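Uncharacterized protein YobA (Bacillus subtilis subsp. subtilis str. 168, PDB 4QY7) is of unknown function but is a DUF3221 protein with an OB-fold, made with a signal sequence and so probably exported across the membrane. Local coordinates at residues 31-34 with 35-38. Numbering follows the deposited sequence.
Sequences GKED and YNLS
Asn36 N donates to Glu33 O at 3.1 Å, one of four successive i to i+3 backbone bonds that wind residues 32-36 into a short 3-10 turn. The flanking bonds, Tyr35 N to Lys32 O and Leu37 N to Asp34 O, are long and weak. The first of the series runs from Asp34 N to Gly31 O, at the start of the turn, where Asp34 OD2 also bends back to take the N-H of Gly31 at 2.8 Å, met from above the carboxylate plane. A water lies 2.8 Å from Asp34 O and 2.7 Å from Leu37 O and links the two carbonyls, and so ties the end of the turn to the extended residue after it.

Among the side chains, the Tyr35 ring runs back along the first residues of the turn. Its CG lies anti to its own carbonyl carbon (chi1 -64°), which brings CD2 to 3.5 Å from Gly31 O and sets Lys32 O at the ring edge, near its plane. Asp34 and Leu37 point the same way, side by side, with Asp34 OD1 3.8 Å from Leu37 CD1. Asn36 folds its amide over the Glu33 carbonyl, yet OD1 and Glu33 O, 3.0 Å apart, are both acceptors and form no bond. Replacing Tyr35 with an alanine would probably leave the Gly31 and Lys32 carbonyls without their aromatic neighbour and remove the packing on Pro30 and Arg66.

The turn lies at the surface, in the connection from strand 20-24 to helix 39-45. Asp34 OD1 forms a salt bridge with Lys45, Leu37 packs on Leu42 of the same helix, and Ser38 is its N-cap.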
ATOM      1  N   GLY A  31     -12.001   8.672  -4.056  1.00 22.89           N
ATOM      2  CA  GLY A  31     -12.943   9.050  -5.091  1.00 22.20           C
ATOM      3  C   GLY A  31     -12.297   8.917  -6.445  1.00 23.59           C
ATOM      4  O   GLY A  31     -11.070   8.903  -6.536  1.00 22.13           O
ATOM      5  N   LYS A  32     -13.074   8.832  -7.507  1.00 19.63           N
ATOM      6  CA  LYS A  32     -12.514   8.699  -8.849  1.00 20.24           C
ATOM      7  C   LYS A  32     -11.441   9.761  -9.191  1.00 24.40           C
ATOM      8  O   LYS A  32     -10.450   9.429  -9.855  1.00 25.18           O
ATOM      9  CB  LYS A  32     -13.632   8.748  -9.911  1.00 22.80           C
ATOM     10  CG  LYS A  32     -13.150   8.437 -11.325  1.00 36.86           C
ATOM     11  CD  LYS A  32     -14.315   8.142 -12.266  1.00 49.29           C
ATOM     12  CE  LYS A  32     -13.947   8.342 -13.722  1.00 65.90           C
ATOM     13  NZ  LYS A  32     -15.132   8.225 -14.614  1.00 73.95           N
ATOM     14  N   GLU A  33     -11.630  11.009  -8.772  1.00 20.21           N
ATOM     15  CA  GLU A  33     -10.660  12.078  -9.122  1.00 19.57           C
ATOM     16  C   GLU A  33      -9.402  12.036  -8.288  1.00 22.28           C
ATOM     17  O   GLU A  33      -8.402  12.635  -8.698  1.00 22.80           O
ATOM     18  CB  GLU A  33     -11.280  13.461  -9.028  1.00 22.62           C
ATOM     19  CG  GLU A  33     -12.321  13.643 -10.109  1.00 27.74           C
ATOM     20  CD  GLU A  33     -13.014  14.985 -10.111  1.00 43.97           C
ATOM     21  OE1 GLU A  33     -12.681  15.850  -9.271  1.00 34.84           O
ATOM     22  OE2 GLU A  33     -13.897  15.175 -10.974  1.00 37.12           O
ATOM     23  N   ASP A  34      -9.376  11.251  -7.204  1.00 17.96           N
ATOM     24  CA  ASP A  34      -8.130  11.104  -6.429  1.00 18.15           C
ATOM     25  C   ASP A  34      -7.069  10.364  -7.279  1.00 22.24           C
ATOM     26  O   ASP A  34      -5.888  10.473  -6.982  1.00 20.45           O
ATOM     27  CB  ASP A  34      -8.359  10.377  -5.097  1.00 19.98           C
ATOM     28  CG  ASP A  34      -9.266  11.170  -4.152  1.00 25.21           C
ATOM     29  OD1 ASP A  34      -9.259  12.406  -4.223  1.00 25.10           O
ATOM     30  OD2 ASP A  34     -10.023  10.543  -3.391  1.00 29.01           O
ATOM     31  N   TYR A  35      -7.484   9.668  -8.350  1.00 19.29           N
ATOM     32  CA  TYR A  35      -6.560   8.960  -9.236  1.00 20.55           C
ATOM     33  C   TYR A  35      -5.905   9.899 -10.269  1.00 25.31           C
ATOM     34  O   TYR A  35      -5.098   9.429 -11.077  1.00 26.46           O
ATOM     35  CB  TYR A  35      -7.290   7.770  -9.918  1.00 21.68           C
ATOM     36  CG  TYR A  35      -7.719   6.730  -8.897  1.00 21.71           C
ATOM     37  CD1 TYR A  35      -6.822   5.782  -8.418  1.00 22.30           C
ATOM     38  CD2 TYR A  35      -8.998   6.755  -8.334  1.00 22.13           C
ATOM     39  CE1 TYR A  35      -7.188   4.876  -7.423  1.00 22.71           C
ATOM     40  CE2 TYR A  35      -9.359   5.880  -7.315  1.00 21.69           C
ATOM     41  CZ  TYR A  35      -8.468   4.909  -6.895  1.00 28.28           C
ATOM     42  OH  TYR A  35      -8.813   4.032  -5.892  1.00 28.72           O
ATOM     43  N   ASN A  36      -6.186  11.213 -10.255  1.00 22.29           N
ATOM     44  CA  ASN A  36      -5.448  12.118 -11.146  1.00 23.50           C
ATOM     45  C   ASN A  36      -4.528  12.997 -10.299  1.00 26.49           C
ATOM     46  O   ASN A  36      -3.889  13.897 -10.836  1.00 29.59           O
ATOM     47  CB  ASN A  36      -6.380  12.930 -12.053  1.00 27.68           C
ATOM     48  CG  ASN A  36      -7.312  13.892 -11.359  1.00 36.95           C
ATOM     49  OD1 ASN A  36      -6.927  14.583 -10.397  1.00 30.30           O
ATOM     50  ND2 ASN A  36      -8.531  14.053 -11.906  1.00 29.61           N
ATOM     51  N   LEU A  37      -4.441  12.746  -8.975  1.00 22.63           N
ATOM     52  CA  LEU A  37      -3.579  13.553  -8.127  1.00 21.72           C
ATOM     53  C   LEU A  37      -2.149  13.091  -8.235  1.00 25.79           C
ATOM     54  O   LEU A  37      -1.878  11.894  -8.413  1.00 23.85           O
ATOM     55  CB  LEU A  37      -4.025  13.465  -6.658  1.00 20.41           C
ATOM     56  CG  LEU A  37      -5.407  14.036  -6.343  1.00 23.38           C
ATOM     57  CD1 LEU A  37      -5.791  13.761  -4.903  1.00 21.73           C
ATOM     58  CD2 LEU A  37      -5.461  15.530  -6.605  1.00 28.02           C
ATOM     59  N   SER A  38      -1.219  14.031  -8.074  1.00 25.78           N
ATOM     60  CA  SER A  38       0.194  13.681  -8.055  1.00 26.10           C
ATOM     61  C   SER A  38       0.529  13.028  -6.733  1.00 28.26           C
ATOM     62  O   SER A  38      -0.236  13.132  -5.762  1.00 27.07           O
ATOM     63  CB  SER A  38       1.064  14.924  -8.237  1.00 29.24           C
ATOM     64  OG  SER A  38       0.931  15.766  -7.101  1.00 32.14           O
TER
HETATM   65  O   HOH W   1      -3.400   9.739  -8.161  1.00 24.41           O